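Local coordinates for acyl-CoA dehydrogenase domain protein Tcur3483 (Thermomonospora curvata, PDB 6WY9) that binds FAD and probably acts as an acyl-CoA dehydrogenase-like oxidoreductase on the CH-CH group of its substrate, at residues Leu189-Asp194 / Ser204-Pro209; Asp167-Asp172 / Val238-Val243; Glu31-Leu36 / Gln93-Asp98; Phe109-Thr114 / Ile140-Gly145. All blocks are in the same frame, centred on the assembly; numbering follows the deposited sequence. Where two conformers were deposited one is given.

Contact 1 of 4, residues Leu189-Asp194 / Ser204-Pro209; sequences LACRTD and SIIIVP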
# COMPACT_ATOMS: atom_id res chain seq x y z
N LEU A 189 29.21 -2.25 25.88
CA LEU A 189 29.92 -2.82 24.74
C LEU A 189 29.70 -4.33 24.64
O LEU A 189 30.05 -5.08 25.56
CB LEU A 189 31.41 -2.50 24.80
CG LEU A 189 32.21 -2.90 23.56
CD1 LEU A 189 31.85 -1.99 22.38
CD2 LEU A 189 33.70 -2.85 23.88
N ALA A 190 29.17 -4.77 23.49
CA ALA A 190 28.98 -6.18 23.18
C ALA A 190 30.26 -6.72 22.55
O ALA A 190 30.67 -6.23 21.49
CB ALA A 190 27.78 -6.37 22.26
N CYS A 191 30.88 -7.72 23.20
CA CYS A 191 32.17 -8.28 22.78
C CYS A 191 32.08 -9.80 22.67
O CYS A 191 31.34 -10.45 23.42
CB CYS A 191 33.32 -7.97 23.79
SG CYS A 191 33.59 -6.27 24.28
N ARG A 192 32.91 -10.35 21.78
CA ARG A 192 33.15 -11.80 21.68
C ARG A 192 34.15 -12.23 22.75
O ARG A 192 35.34 -11.89 22.68
CB ARG A 192 33.66 -12.15 20.29
CG ARG A 192 34.06 -13.64 20.11
CD ARG A 192 32.85 -14.51 19.80
NE ARG A 192 31.94 -13.80 18.91
CZ ARG A 192 30.64 -14.05 18.76
NH1 ARG A 192 29.91 -13.29 17.96
NH2 ARG A 192 30.05 -15.04 19.43
N THR A 193 33.68 -13.00 23.74
CA THR A 193 34.56 -13.51 24.79
C THR A 193 34.92 -14.99 24.61
O THR A 193 35.91 -15.47 25.21
CB THR A 193 33.91 -13.28 26.17
OG1 THR A 193 32.52 -13.64 26.13
CG2 THR A 193 33.99 -11.80 26.57
N ASP A 194 34.19 -15.74 23.80
CA ASP A 194 34.51 -17.15 23.59
C ASP A 194 34.43 -17.44 22.10
O ASP A 194 33.34 -17.71 21.57
CB ASP A 194 33.60 -18.08 24.37
CG ASP A 194 33.99 -19.54 24.20
OD1 ASP A 194 34.81 -19.86 23.30
OD2 ASP A 194 33.49 -20.38 24.97
N SER A 204 29.75 -11.24 25.56
CA SER A 204 29.52 -10.60 26.85
C SER A 204 29.32 -9.10 26.66
O SER A 204 29.78 -8.51 25.68
CB SER A 204 30.69 -10.87 27.81
OG SER A 204 30.97 -12.25 27.88
N ILE A 205 28.58 -8.51 27.59
CA ILE A 205 28.47 -7.06 27.72
C ILE A 205 29.55 -6.57 28.68
O ILE A 205 29.68 -7.09 29.80
CB ILE A 205 27.06 -6.68 28.21
CG1 ILE A 205 26.02 -7.01 27.13
CG2 ILE A 205 26.98 -5.22 28.70
CD1 ILE A 205 26.15 -6.17 25.85
N ILE A 206 30.36 -5.60 28.24
CA ILE A 206 31.39 -5.01 29.09
C ILE A 206 31.27 -3.48 29.08
O ILE A 206 31.11 -2.87 28.01
CB ILE A 206 32.82 -5.42 28.64
CG1 ILE A 206 32.89 -6.93 28.41
CG2 ILE A 206 33.82 -4.98 29.70
CD1 ILE A 206 34.33 -7.48 28.11
N ILE A 207 31.39 -2.86 30.26
CA ILE A 207 31.32 -1.40 30.35
C ILE A 207 32.73 -0.84 30.19
O ILE A 207 33.64 -1.18 30.95
CB ILE A 207 30.69 -0.93 31.67
CG1 ILE A 207 29.28 -1.54 31.84
CG2 ILE A 207 30.63 0.63 31.74
CD1 ILE A 207 28.61 -1.14 33.17
N VAL A 208 32.90 0.02 29.20
CA VAL A 208 34.19 0.60 28.86
C VAL A 208 34.12 2.10 29.11
O VAL A 208 33.29 2.78 28.51
CB VAL A 208 34.58 0.31 27.40
CG1 VAL A 208 35.95 0.95 27.11
CG2 VAL A 208 34.57 -1.19 27.13
N PRO A 209 34.99 2.66 29.95
CA PRO A 209 35.01 4.12 30.11
C PRO A 209 35.51 4.80 28.85
O PRO A 209 36.43 4.31 28.18
CB PRO A 209 35.97 4.32 31.29
CG PRO A 209 36.90 3.17 31.19
CD PRO A 209 36.07 2.00 30.71
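Leu189 and Val208 meet methyl to methyl, Leu189 CD2 lying 3.8 Å from Val208 CG2, with the two side chains crossing obliquely. On the same face of the sheet the sulfur of Cys191 approaches the end of Ile206, SG to CD1 being 4.1 Å; SG stands anti to its own carbonyl carbon (chi1 -52°), which sets it beside its backbone N and close to that methyl. The other face carries the Ala190-Ile205 pair, where Ile205 folds its CD1 back to within 3.9 Å of Ala190 CB. Between these two layers run four antiparallel backbone bonds, two in the hydrogen-bonded pair Leu189-Ile206 and two in Cys191-Ser204. Cys191 N to Ser204 O, at 2.8 Å, is nearly linear at hydrogen (169°). The bond from Leu189 N to Ile206 O is more bent, and its donor is tilted from the carbonyl plane.

The polar edge lies where strand 189-192 gives way to loop. Here Ser204 OG donates to Thr193 OG1 over 2.7 Å, and the Thr193 methyl CG2 rests 3.6 Å from Ser204 CB. Asn248 bonds to both hydroxyls, OD1 to Thr193 OG1 and N to Ser204 OG, and Gly202 O is a further partner of Thr193 OG1. A valine in place of Thr193 would probably leave the Ser204 hydroxyl, Asn248 OD1 and Gly202 O without the hydroxyl they share. The arrangement is a beta hairpin of strands 186-192 and 203-209 whose Leu189, Cys191 and Val208 face meets Ile171 of a second sheet, while Ala190 and Ile205 face helix 250-260, as in the middle domain of acyl-CoA dehydrogenases.

Contact 2 of 4, residues Asp167-Asp172 / Val238-Val243; sequences DEFVID and VPVSEV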
# COMPACT_ATOMS: atom_id res chain seq x y z
N ASP A 167 42.68 -10.54 35.87
CA ASP A 167 41.39 -9.96 36.22
C ASP A 167 41.05 -8.74 35.36
O ASP A 167 40.24 -7.91 35.77
CB ASP A 167 41.35 -9.60 37.70
CG ASP A 167 42.68 -9.16 38.20
OD1 ASP A 167 42.74 -8.31 39.11
OD2 ASP A 167 43.67 -9.67 37.64
N GLU A 168 41.68 -8.62 34.19
CA GLU A 168 41.39 -7.60 33.20
C GLU A 168 40.94 -8.26 31.91
O GLU A 168 41.33 -9.39 31.60
CB GLU A 168 42.61 -6.71 32.89
CG GLU A 168 43.02 -5.70 33.95
CD GLU A 168 44.10 -4.75 33.42
OE1 GLU A 168 44.08 -3.55 33.78
OE2 GLU A 168 44.95 -5.22 32.63
N PHE A 169 40.13 -7.54 31.14
CA PHE A 169 39.87 -7.90 29.75
C PHE A 169 40.61 -6.93 28.85
O PHE A 169 40.71 -5.74 29.16
CB PHE A 169 38.37 -7.88 29.44
CG PHE A 169 37.69 -9.17 29.70
CD1 PHE A 169 37.89 -10.24 28.85
CD2 PHE A 169 36.86 -9.33 30.80
CE1 PHE A 169 37.26 -11.45 29.07
CE2 PHE A 169 36.23 -10.55 31.03
CZ PHE A 169 36.44 -11.61 30.16
N VAL A 170 41.14 -7.46 27.75
CA VAL A 170 41.80 -6.67 26.71
C VAL A 170 40.89 -6.68 25.50
O VAL A 170 40.56 -7.75 24.97
CB VAL A 170 43.20 -7.21 26.37
CG1 VAL A 170 43.94 -6.26 25.43
CG2 VAL A 170 44.01 -7.41 27.63
N ILE A 171 40.46 -5.49 25.07
CA ILE A 171 39.38 -5.34 24.10
C ILE A 171 39.97 -4.78 22.81
O ILE A 171 40.64 -3.74 22.82
CB ILE A 171 38.26 -4.44 24.64
CG1 ILE A 171 37.69 -4.98 25.95
CG2 ILE A 171 37.12 -4.25 23.61
CD1 ILE A 171 36.72 -4.01 26.62
N ASP A 172 39.70 -5.47 21.69
CA ASP A 172 40.17 -5.06 20.38
C ASP A 172 39.03 -5.18 19.40
O ASP A 172 38.48 -6.27 19.22
CB ASP A 172 41.35 -5.91 19.91
CG ASP A 172 42.59 -5.65 20.72
OD1 ASP A 172 43.16 -4.55 20.59
OD2 ASP A 172 42.99 -6.56 21.50
N VAL A 238 40.12 -3.24 30.73
CA VAL A 238 39.02 -3.00 31.67
C VAL A 238 39.02 -4.12 32.70
O VAL A 238 39.20 -5.29 32.34
CB VAL A 238 37.67 -2.92 30.93
CG1 VAL A 238 36.53 -2.58 31.88
CG2 VAL A 238 37.74 -1.88 29.83
N PRO A 239 38.84 -3.83 33.99
CA PRO A 239 38.78 -4.91 34.98
C PRO A 239 37.65 -5.87 34.65
O PRO A 239 36.62 -5.49 34.09
CB PRO A 239 38.54 -4.18 36.31
CG PRO A 239 38.14 -2.83 35.96
CD PRO A 239 38.72 -2.50 34.62
N VAL A 240 37.87 -7.15 35.00
CA VAL A 240 36.88 -8.19 34.75
C VAL A 240 35.57 -7.95 35.50
O VAL A 240 34.52 -8.42 35.06
CB VAL A 240 37.47 -9.59 35.08
CG1 VAL A 240 36.37 -10.60 35.39
CG2 VAL A 240 38.30 -10.10 33.91
N SER A 241 35.60 -7.20 36.61
CA SER A 241 34.36 -6.87 37.30
C SER A 241 33.42 -5.98 36.47
O SER A 241 32.25 -5.81 36.85
CB SER A 241 34.68 -6.17 38.61
OG SER A 241 35.54 -5.09 38.35
N GLU A 242 33.89 -5.38 35.39
CA GLU A 242 33.07 -4.53 34.52
C GLU A 242 32.26 -5.33 33.48
O GLU A 242 31.65 -4.72 32.60
CB GLU A 242 33.96 -3.50 33.82
CG GLU A 242 34.57 -2.49 34.76
CD GLU A 242 33.53 -1.62 35.43
OE1 GLU A 242 33.54 -1.47 36.67
OE2 GLU A 242 32.67 -1.09 34.70
N VAL A 243 32.25 -6.65 33.56
CA VAL A 243 31.34 -7.47 32.77
C VAL A 243 29.98 -7.49 33.44
O VAL A 243 29.87 -7.80 34.63
CB VAL A 243 31.89 -8.90 32.62
CG1 VAL A 243 30.83 -9.82 31.97
CG2 VAL A 243 33.19 -8.90 31.84
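Phe169 offers the broad bump of this contact, and two valine methyls, one on each side of the ring plane, close on its CD2-CE2 side. CD2 lies 3.5 Å from Val240 CG2 and CE2 lies 3.6 Å from Val243 CG2, so the methyls pinch the CD2-CE2 bond obliquely, one from the 3-10 turn and one from just after it. CG of Phe169 is anti to its carbonyl carbon with chi1 at -89°, a torsion that swings the ring over to the valines of segment 238-243. The same Val240 methyl also rests 3.4 Å from Asp167 C, so it sits between that carbonyl and the ring. A smaller bump, Ile171 CD1, meets Val238 CG2 at 4.0 Å on the same face as the ring. With the ring cut back to an alanine here, Val240 CG2 and Val243 CG2 would probably lose the group that separates them, and a gap would open between them.

The backbones fix this fit. Phe169 and Val238 form an antiparallel hydrogen-bonded pair, Phe169 N reaching Val238 O at 2.7 Å and nearly straight (169° at hydrogen), while Val238 N returns a bond to Phe169 O. Beyond Pro239, Val240 N binds Asp167 O over 2.6 Å with the donor above the carbonyl plane. At Glu168 and Pro239 the side chains diverge, and the Glu168 carboxylate turns to Arg237 in a salt bridge. Ile206 of strand 203-209 also packs on Phe169 and Val243. The pattern is that of an antiparallel strand pair, 168-176 with 227-239, whose second strand, an inner strand of the four-stranded antiparallel sheet, ends in a 3-10 turn that leads toward the other sheet.

Contact 3 of 4, residues Glu31-Leu36 / Gln93-Asp98; sequences ELRAEL and QYVLFD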
# COMPACT_ATOMS: atom_id res chain seq x y z
N GLU A 31 -2.27 18.38 35.38
CA GLU A 31 -1.43 19.25 36.20
C GLU A 31 0.04 18.93 35.97
O GLU A 31 0.90 19.83 35.97
CB GLU A 31 -1.75 19.10 37.70
CG GLU A 31 -3.10 19.62 38.17
CD GLU A 31 -3.21 21.15 38.06
OE1 GLU A 31 -2.16 21.80 37.85
OE2 GLU A 31 -4.33 21.66 38.18
N LEU A 32 0.37 17.65 35.84
CA LEU A 32 1.75 17.28 35.53
C LEU A 32 2.19 17.91 34.22
O LEU A 32 3.28 18.48 34.11
CB LEU A 32 1.87 15.76 35.46
CG LEU A 32 3.23 15.23 35.03
CD1 LEU A 32 4.30 15.67 36.04
CD2 LEU A 32 3.10 13.72 34.99
N ARG A 33 1.32 17.83 33.21
CA ARG A 33 1.60 18.45 31.93
C ARG A 33 1.93 19.93 32.11
O ARG A 33 2.92 20.43 31.57
CB ARG A 33 0.40 18.24 30.99
CG ARG A 33 0.76 18.00 29.54
CD ARG A 33 -0.42 17.65 28.60
NE ARG A 33 -0.59 16.20 28.49
CZ ARG A 33 0.23 15.40 27.80
NH1 ARG A 33 1.30 15.88 27.17
NH2 ARG A 33 -0.01 14.09 27.76
N ALA A 34 1.10 20.66 32.88
CA ALA A 34 1.26 22.12 32.98
C ALA A 34 2.52 22.50 33.76
O ALA A 34 3.17 23.51 33.46
CB ALA A 34 0.01 22.74 33.64
N GLU A 35 2.83 21.72 34.81
CA GLU A 35 4.08 21.88 35.54
C GLU A 35 5.28 21.69 34.62
O GLU A 35 6.25 22.46 34.68
CB GLU A 35 4.13 20.86 36.69
CG GLU A 35 5.49 20.78 37.34
CD GLU A 35 5.56 19.76 38.48
OE1 GLU A 35 6.59 19.73 39.19
OE2 GLU A 35 4.60 19.00 38.69
N LEU A 36 5.27 20.64 33.80
CA LEU A 36 6.46 20.38 32.99
C LEU A 36 6.68 21.45 31.92
O LEU A 36 7.83 21.73 31.56
CB LEU A 36 6.41 18.98 32.35
CG LEU A 36 6.64 17.79 33.31
CD1 LEU A 36 6.10 16.48 32.71
CD2 LEU A 36 8.13 17.64 33.68
N GLN A 93 4.77 8.70 33.25
CA GLN A 93 6.01 8.60 32.49
C GLN A 93 5.82 9.10 31.06
O GLN A 93 6.70 9.77 30.50
CB GLN A 93 6.53 7.15 32.50
CG GLN A 93 6.72 6.58 33.90
CD GLN A 93 7.30 5.17 33.92
OE1 GLN A 93 7.64 4.64 34.98
NE2 GLN A 93 7.43 4.55 32.74
N TYR A 94 4.68 8.77 30.44
CA TYR A 94 4.50 9.18 29.05
C TYR A 94 4.27 10.68 28.95
O TYR A 94 4.74 11.32 27.99
CB TYR A 94 3.33 8.42 28.41
CG TYR A 94 3.80 7.15 27.74
CD1 TYR A 94 5.09 7.07 27.22
CD2 TYR A 94 2.98 6.03 27.67
CE1 TYR A 94 5.55 5.89 26.62
CE2 TYR A 94 3.43 4.85 27.06
CZ TYR A 94 4.72 4.79 26.55
OH TYR A 94 5.18 3.65 25.94
N VAL A 95 3.57 11.26 29.93
CA VAL A 95 3.42 12.72 29.93
C VAL A 95 4.79 13.37 29.95
O VAL A 95 5.08 14.29 29.18
CB VAL A 95 2.55 13.20 31.11
CG1 VAL A 95 2.38 14.72 31.03
CG2 VAL A 95 1.17 12.53 31.11
N LEU A 96 5.69 12.88 30.82
CA LEU A 96 7.05 13.40 30.88
C LEU A 96 7.75 13.30 29.52
O LEU A 96 8.25 14.30 28.98
CB LEU A 96 7.83 12.67 31.97
CG LEU A 96 9.33 12.97 32.04
CD1 LEU A 96 9.60 14.45 32.14
CD2 LEU A 96 9.96 12.24 33.24
N PHE A 97 7.78 12.11 28.91
CA PHE A 97 8.43 11.97 27.60
C PHE A 97 7.79 12.87 26.55
O PHE A 97 8.48 13.45 25.70
CB PHE A 97 8.41 10.51 27.14
CG PHE A 97 9.10 9.57 28.08
CD1 PHE A 97 10.13 10.02 28.90
CD2 PHE A 97 8.73 8.23 28.16
CE1 PHE A 97 10.78 9.14 29.79
CE2 PHE A 97 9.38 7.36 29.05
CZ PHE A 97 10.40 7.82 29.86
N ASP A 98 6.46 12.99 26.57
CA ASP A 98 5.82 13.82 25.55
C ASP A 98 6.21 15.28 25.73
O ASP A 98 6.47 15.99 24.74
CB ASP A 98 4.31 13.64 25.56
CG ASP A 98 3.65 14.30 24.35
OD1 ASP A 98 2.94 15.31 24.56
OD2 ASP A 98 3.87 13.84 23.20
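Val95 wedges between Leu32 and Arg33 and forms the tight centre of this helix pair. Its CB lies 4.0 Å from Leu32 CD2, while CG1 sits 3.9 Å above the guanidinium plane of Arg33, over its centre. One turn on, Leu36 continues the apolar seam: its CD2 meets Leu96 CD1 at 3.8 Å, the two side chains crossing at about a right angle, and its CD1 touches Leu96 CA. The helix axes of these short segments pass 9.7 Å apart at an angle of 30°.

The partly exposed side is held more loosely and by charge. The Arg33 chain bends at chi3 (-94°), laying the guanidinium over Val95 and bringing NH1 within 3.1 Å of Asp98 OD1. This salt bridge is a weak hydrogen bond: the oxygen lies near the guanidinium edge, but the carboxylate plane is turned 74° away. Asp98 OD1 has its stronger partner in Arg274, and Arg33 NH1 also pairs with Glu99.

Tyr77, from a loop, packs on both Leu32 and Leu96. Helix 90-103 thus carries helix 26-41 on one flank, while its Tyr94 and Phe97 pack against helix 263-286.

Contact 4 of 4, residues Phe109-Thr114 / Ile140-Gly145; sequences FVTVNT and IVFAIG. With FDA (dihydroflavine-adenine dinucleotide), chain C.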
# COMPACT_ATOMS: atom_id res chain seq x y z
N PHE A 109 17.19 8.87 27.12
CA PHE A 109 16.37 7.66 27.10
C PHE A 109 17.24 6.42 27.27
O PHE A 109 17.02 5.58 28.15
CB PHE A 109 15.59 7.55 25.78
CG PHE A 109 14.42 8.50 25.63
CD1 PHE A 109 13.18 8.20 26.18
CD2 PHE A 109 14.54 9.66 24.87
CE1 PHE A 109 12.10 9.07 26.01
CE2 PHE A 109 13.46 10.52 24.70
CZ PHE A 109 12.25 10.23 25.27
N VAL A 110 18.22 6.28 26.38
CA VAL A 110 19.03 5.07 26.38
C VAL A 110 19.65 4.83 27.75
O VAL A 110 19.70 3.70 28.23
CB VAL A 110 20.11 5.14 25.27
CG1 VAL A 110 21.09 4.04 25.43
CG2 VAL A 110 19.45 5.02 23.93
N THR A 111 20.15 5.88 28.39
CA THR A 111 20.87 5.66 29.64
C THR A 111 19.91 5.38 30.78
O THR A 111 20.15 4.48 31.59
CB THR A 111 21.75 6.86 29.95
OG1 THR A 111 22.73 7.00 28.91
CG2 THR A 111 22.48 6.66 31.30
N VAL A 112 18.81 6.12 30.84
CA VAL A 112 17.89 6.05 31.96
C VAL A 112 16.87 4.94 31.80
O VAL A 112 16.54 4.26 32.77
CB VAL A 112 17.21 7.42 32.15
CG1 VAL A 112 15.95 7.29 33.02
CG2 VAL A 112 18.20 8.35 32.81
N ASN A 113 16.42 4.68 30.58
CA ASN A 113 15.35 3.73 30.34
C ASN A 113 15.78 2.43 29.73
O ASN A 113 14.96 1.53 29.55
CB ASN A 113 14.29 4.38 29.47
CG ASN A 113 13.46 5.33 30.25
OD1 ASN A 113 13.87 6.47 30.51
ND2 ASN A 113 12.29 4.87 30.67
N THR A 114 17.02 2.31 29.39
CA THR A 114 17.50 1.12 28.72
C THR A 114 18.64 0.45 29.47
O THR A 114 18.63 -0.78 29.65
CB THR A 114 17.90 1.57 27.30
OG1 THR A 114 16.71 1.80 26.53
CG2 THR A 114 18.75 0.62 26.64
N ILE A 140 26.11 10.44 34.78
CA ILE A 140 26.66 9.36 33.97
C ILE A 140 25.75 9.14 32.76
O ILE A 140 24.55 8.90 32.93
CB ILE A 140 26.79 8.05 34.75
CG1 ILE A 140 27.78 8.19 35.90
CG2 ILE A 140 27.23 6.93 33.80
CD1 ILE A 140 27.63 7.10 36.91
N VAL A 141 26.33 9.20 31.57
CA VAL A 141 25.61 8.88 30.35
C VAL A 141 26.32 7.73 29.65
O VAL A 141 27.55 7.65 29.67
CB VAL A 141 25.47 10.11 29.42
CG1 VAL A 141 25.05 9.69 27.99
CG2 VAL A 141 24.46 11.12 30.00
N PHE A 142 25.52 6.83 29.05
CA PHE A 142 25.99 5.63 28.38
C PHE A 142 25.73 5.73 26.90
O PHE A 142 24.77 6.38 26.47
CB PHE A 142 25.28 4.37 28.89
CG PHE A 142 25.95 3.72 30.10
CD1 PHE A 142 25.76 4.23 31.36
CD2 PHE A 142 26.74 2.57 29.96
CE1 PHE A 142 26.36 3.64 32.48
CE2 PHE A 142 27.34 1.96 31.07
CZ PHE A 142 27.14 2.51 32.33
N ALA A 143 26.55 5.04 26.11
CA ALA A 143 26.27 4.85 24.70
C ALA A 143 26.27 3.35 24.41
O ALA A 143 26.94 2.57 25.09
CB ALA A 143 27.29 5.64 23.83
N ILE A 144 25.48 2.93 23.41
CA ILE A 144 25.31 1.50 23.11
C ILE A 144 26.32 1.09 22.04
O ILE A 144 26.28 1.59 20.91
CB ILE A 144 23.89 1.17 22.62
CG1 ILE A 144 22.81 1.52 23.66
CG2 ILE A 144 23.82 -0.34 22.33
CD1 ILE A 144 22.99 0.78 24.98
N GLY A 145 27.15 0.11 22.36
CA GLY A 145 28.13 -0.38 21.42
C GLY A 145 27.82 -1.78 20.89
O GLY A 145 28.44 -2.75 21.33
PA FDA C . 22.35 -4.32 7.36
O1A FDA C . 23.33 -4.21 6.24
O2A FDA C . 22.47 -5.47 8.37
O5B FDA C . 20.82 -4.59 6.68
C5B FDA C . 20.55 -3.54 5.79
C4B FDA C . 19.12 -3.75 5.26
O4B FDA C . 19.09 -5.17 4.75
C3B FDA C . 18.07 -3.80 6.37
O3B FDA C . 17.54 -2.55 6.65
C2B FDA C . 16.99 -4.64 5.72
O2B FDA C . 16.26 -3.94 4.64
C1B FDA C . 17.78 -5.77 5.00
N9A FDA C . 17.91 -7.01 5.77
C8A FDA C . 18.87 -7.36 6.73
N7A FDA C . 18.71 -8.60 7.18
C5A FDA C . 17.61 -9.09 6.50
C6A FDA C . 16.96 -10.32 6.57
N6A FDA C . 17.38 -11.30 7.40
N1A FDA C . 15.87 -10.57 5.81
C2A FDA C . 15.50 -9.53 5.00
N3A FDA C . 16.02 -8.29 4.83
C4A FDA C . 17.10 -8.11 5.60
N1 FDA C . 23.90 0.75 16.70
C2 FDA C . 24.57 0.62 17.94
O2 FDA C . 25.23 -0.41 18.19
N3 FDA C . 24.43 1.68 18.82
C4 FDA C . 23.69 2.86 18.56
O4 FDA C . 23.65 3.75 19.40
C4X FDA C . 23.05 2.91 17.27
N5 FDA C . 22.30 4.03 16.93
C5X FDA C . 22.11 4.31 15.60
C6 FDA C . 21.78 5.54 15.18
C7 FDA C . 21.62 5.78 13.80
C7M FDA C . 21.27 7.10 13.40
C8 FDA C . 21.76 4.81 12.88
C8M FDA C . 21.58 5.06 11.43
C9 FDA C . 22.07 3.53 13.31
C9A FDA C . 22.26 3.29 14.66
N10 FDA C . 22.57 2.00 15.12
C10 FDA C . 23.17 1.90 16.38
C1' FDA C . 22.85 0.93 14.12
C2' FDA C . 21.59 0.07 13.83
O2' FDA C . 21.32 -0.74 14.87
C3' FDA C . 21.98 -0.73 12.50
O3' FDA C . 22.03 0.14 11.39
C4' FDA C . 21.01 -1.88 12.26
O4' FDA C . 21.26 -2.83 13.25
C5' FDA C . 21.21 -2.39 10.81
O5' FDA C . 22.51 -2.88 10.70
P FDA C . 23.15 -2.39 9.28
O1P FDA C . 23.06 -0.95 9.30
O2P FDA C . 24.51 -3.07 9.15
O3P FDA C . 22.17 -2.90 8.04
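Thr111 meets Phe142 and the two residues before it through CB, OG1 and CG2. CB comes to 3.9 Å from Phe142 N. From there OG1, anti to the carbonyl carbon (chi1 -63°), accepts a hydrogen bond from Phe142 N at 2.8 Å, nearly linear at hydrogen (169°), and also lies 3.7 Å from Val141 CG1. The other branch, CG2, lies 3.5 Å from Ile140 O and comes to the Phe142 ring edge near the ring plane.

One residue earlier, Val110 supplies the apolar half of the contact. Its CG1 presses on Ile144 CG1 at 3.5 Å, and Ile144 CD1 is close behind. The helix crosses the strand at 89°, with Val110 and Thr111 making the closest contacts. Ile135 of helix 125-136 packs on Thr111 and Phe142 as well.

At Ile144 the strand turns a backbone carbonyl to the cofactor: Ile144 O accepts a hydrogen bond from N3 of the reduced flavin over 2.8 Å, and Tyr146 N and Thr147 N bind the same molecule. The chemistry implies a division of labour, in which a buried hydroxyl satisfies one strand amide, methyls pack beside it, and a main-chain carbonyl reads the flavin N3-H.

Overall arrangement
Along the chain contact 3 comes first, then contact 4, and contact 1 lies within the span between the two segments of contact 2. Contacts 1 and 2, with centres about 8 Å apart, lie in the two sheets, packed against each other, and are linked by a probable hydrogen bond from Ile207 N to Glu242 O (3.0 Å). Contact 4 shares the sheet of contact 1, their centres about 15 Å apart, since Ala190 N lies 3.0 Å from Gly145 O, a probable hydrogen bond. Contact 3 is purely helical and meets contact 4 where Phe97 CZ packs on Asn113 ND2; its centre lies about 36 Å from that of contact 1, across the chain's centre. Contact 4 therefore bridges the N-terminal helices and the beta region, at the flavin.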